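Local coordinates for putative polysaccharide biosynthesis protein with aminopeptidase-like domain (Clostridium acetobutylicum, PDB 3K9T) that binds one zinc ion per subunit and probably takes part in making modified polysaccharides, and is not expected to have peptidase activity despite its aminopeptidase-like region, at residues L183-T188 and G248-C253. Sequence-based numbering, arbitrary orientation.
Sequences LLTTYT and GLVATC
Leu183 and Thr185 bond to Leu249 and Ala251 as parallel neighbours in a mixed sheet: Leu249 N donates to Leu183 O (2.9 Å), Thr185 N to Leu249 O (3.1 Å) and Ala251 N to Thr185 O (2.9 Å). Past these backbone bonds a side chain takes over. Thr186 OG1, anti to its own backbone N (chi1 -164°), donates to Ala251 O at 2.7 Å and extends the pairing by one side-chain bond beyond the last backbone bond; Asn197 also bonds this hydroxyl. The apolar pair is Leu184 and Leu249, which run alongside each other in the same direction, CD2 of Leu184 3.7 Å from CB of Leu249. On the other sheet face the Val250 CG2 methyl lies 3.3 Å from the hydroxyl oxygen OG1 of Thr185. At the C-terminal end, Tyr187 CG sits between its backbone N and carbonyl carbon (chi1 55°), and the ring reaches across until OH lies 2.8 Å from Thr252 OG1. The phenol's stronger partner is the zinc ligand Asp196, so Tyr187 is a second-shell residue beside the metal, its ring also meeting zinc-binding His190. These central strands of the aminopeptidase-like sheet run between strands 219-225 and 311-315, with helix 194-211 packed on the Leu184 face and helix 299-302 on the Thr185 face.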
loop_
_atom_site.group_PDB
_atom_site.type_symbol
_atom_site.label_atom_id
_atom_site.label_comp_id
_atom_site.label_asym_id
_atom_site.label_seq_id
_atom_site.Cartn_x
_atom_site.Cartn_y
_atom_site.Cartn_z
ATOM N N LEU A 183 -11.373 -16.239 -23.552
ATOM C CA LEU A 183 -12.542 -17.091 -23.306
ATOM C C LEU A 183 -13.691 -16.272 -22.711
ATOM O O LEU A 183 -13.518 -15.565 -21.718
ATOM C CB LEU A 183 -12.162 -18.224 -22.336
ATOM C CG LEU A 183 -13.223 -19.291 -21.940
ATOM C CD1 LEU A 183 -13.680 -20.256 -23.120
ATOM C CD2 LEU A 183 -12.745 -20.078 -20.721
ATOM N N LEU A 184 -14.868 -16.357 -23.322
ATOM C CA LEU A 184 -16.027 -15.645 -22.824
ATOM C C LEU A 184 -17.094 -16.695 -22.641
ATOM O O LEU A 184 -17.491 -17.321 -23.606
ATOM C CB LEU A 184 -16.468 -14.574 -23.826
ATOM C CG LEU A 184 -15.398 -13.494 -24.030
ATOM C CD1 LEU A 184 -15.735 -12.647 -25.192
ATOM C CD2 LEU A 184 -15.298 -12.634 -22.788
ATOM N N THR A 185 -17.551 -16.899 -21.410
ATOM C CA THR A 185 -18.477 -17.971 -21.124
ATOM C C THR A 185 -19.764 -17.419 -20.547
ATOM O O THR A 185 -19.780 -16.340 -19.949
ATOM C CB THR A 185 -17.862 -18.979 -20.115
ATOM O OG1 THR A 185 -18.031 -18.513 -18.762
ATOM C CG2 THR A 185 -16.389 -19.188 -20.404
ATOM N N THR A 186 -20.849 -18.156 -20.721
ATOM C CA THR A 186 -22.090 -17.805 -20.054
ATOM C C THR A 186 -22.899 -19.092 -19.838
ATOM O O THR A 186 -22.666 -20.098 -20.534
ATOM C CB THR A 186 -22.862 -16.731 -20.832
ATOM O OG1 THR A 186 -23.864 -16.164 -19.981
ATOM C CG2 THR A 186 -23.498 -17.310 -22.127
ATOM N N TYR A 187 -23.854 -19.065 -18.899
ATOM C CA TYR A 187 -24.576 -20.282 -18.547
ATOM C C TYR A 187 -26.044 -20.326 -19.028
ATOM O O TYR A 187 -26.790 -19.354 -18.949
ATOM C CB TYR A 187 -24.390 -20.622 -17.047
ATOM C CG TYR A 187 -24.767 -19.525 -16.096
ATOM C CD1 TYR A 187 -26.069 -19.379 -15.700
ATOM C CD2 TYR A 187 -23.822 -18.632 -15.592
ATOM C CE1 TYR A 187 -26.449 -18.397 -14.855
ATOM C CE2 TYR A 187 -24.200 -17.638 -14.710
ATOM C CZ TYR A 187 -25.521 -17.514 -14.355
ATOM O OH TYR A 187 -25.973 -16.517 -13.494
ATOM N N THR A 188 -26.434 -21.502 -19.517
ATOM C CA THR A 188 -27.689 -21.681 -20.250
ATOM C C THR A 188 -28.799 -22.446 -19.519
ATOM O O THR A 188 -29.839 -22.749 -20.111
ATOM C CB THR A 188 -27.379 -22.414 -21.518
ATOM O OG1 THR A 188 -26.590 -23.560 -21.180
ATOM C CG2 THR A 188 -26.603 -21.488 -22.470
ATOM N N GLY A 248 -10.055 -14.521 -19.496
ATOM C CA GLY A 248 -11.448 -14.842 -19.728
ATOM C C GLY A 248 -12.401 -14.054 -18.866
ATOM O O GLY A 248 -11.997 -13.493 -17.870
ATOM N N LEU A 249 -13.666 -14.019 -19.275
ATOM C CA LEU A 249 -14.717 -13.348 -18.536
ATOM C C LEU A 249 -15.979 -14.204 -18.539
ATOM O O LEU A 249 -16.333 -14.732 -19.575
ATOM C CB LEU A 249 -15.034 -11.977 -19.175
ATOM C CG LEU A 249 -14.081 -10.797 -18.986
ATOM C CD1 LEU A 249 -14.502 -9.642 -19.866
ATOM C CD2 LEU A 249 -14.020 -10.386 -17.525
ATOM N N VAL A 250 -16.646 -14.342 -17.393
ATOM C CA VAL A 250 -17.937 -14.995 -17.320
ATOM C C VAL A 250 -19.012 -13.863 -17.330
ATOM O O VAL A 250 -19.016 -12.958 -16.486
ATOM C CB VAL A 250 -18.080 -15.848 -16.053
ATOM C CG1 VAL A 250 -19.503 -16.370 -15.934
ATOM C CG2 VAL A 250 -17.035 -17.000 -15.987
ATOM N N ALA A 251 -19.924 -13.920 -18.295
ATOM C CA ALA A 251 -20.933 -12.896 -18.444
ATOM C C ALA A 251 -22.252 -13.383 -17.855
ATOM O O ALA A 251 -22.808 -14.397 -18.269
ATOM C CB ALA A 251 -21.123 -12.525 -19.910
ATOM N N THR A 252 -22.757 -12.633 -16.886
ATOM C CA THR A 252 -24.054 -12.896 -16.321
ATOM C C THR A 252 -24.570 -11.593 -15.743
ATOM O O THR A 252 -23.787 -10.669 -15.526
ATOM C CB THR A 252 -23.976 -13.975 -15.239
ATOM O OG1 THR A 252 -25.264 -14.131 -14.680
ATOM C CG2 THR A 252 -22.984 -13.620 -14.136
ATOM N N CYS A 253 -25.880 -11.513 -15.536
ATOM C CA CYS A 253 -26.502 -10.355 -14.887
ATOM C C CYS A 253 -26.082 -9.025 -15.483
ATOM O O CYS A 253 -25.752 -8.099 -14.745
ATOM C CB CYS A 253 -26.168 -10.363 -13.388
ATOM S SG CYS A 253 -26.816 -11.821 -12.519
#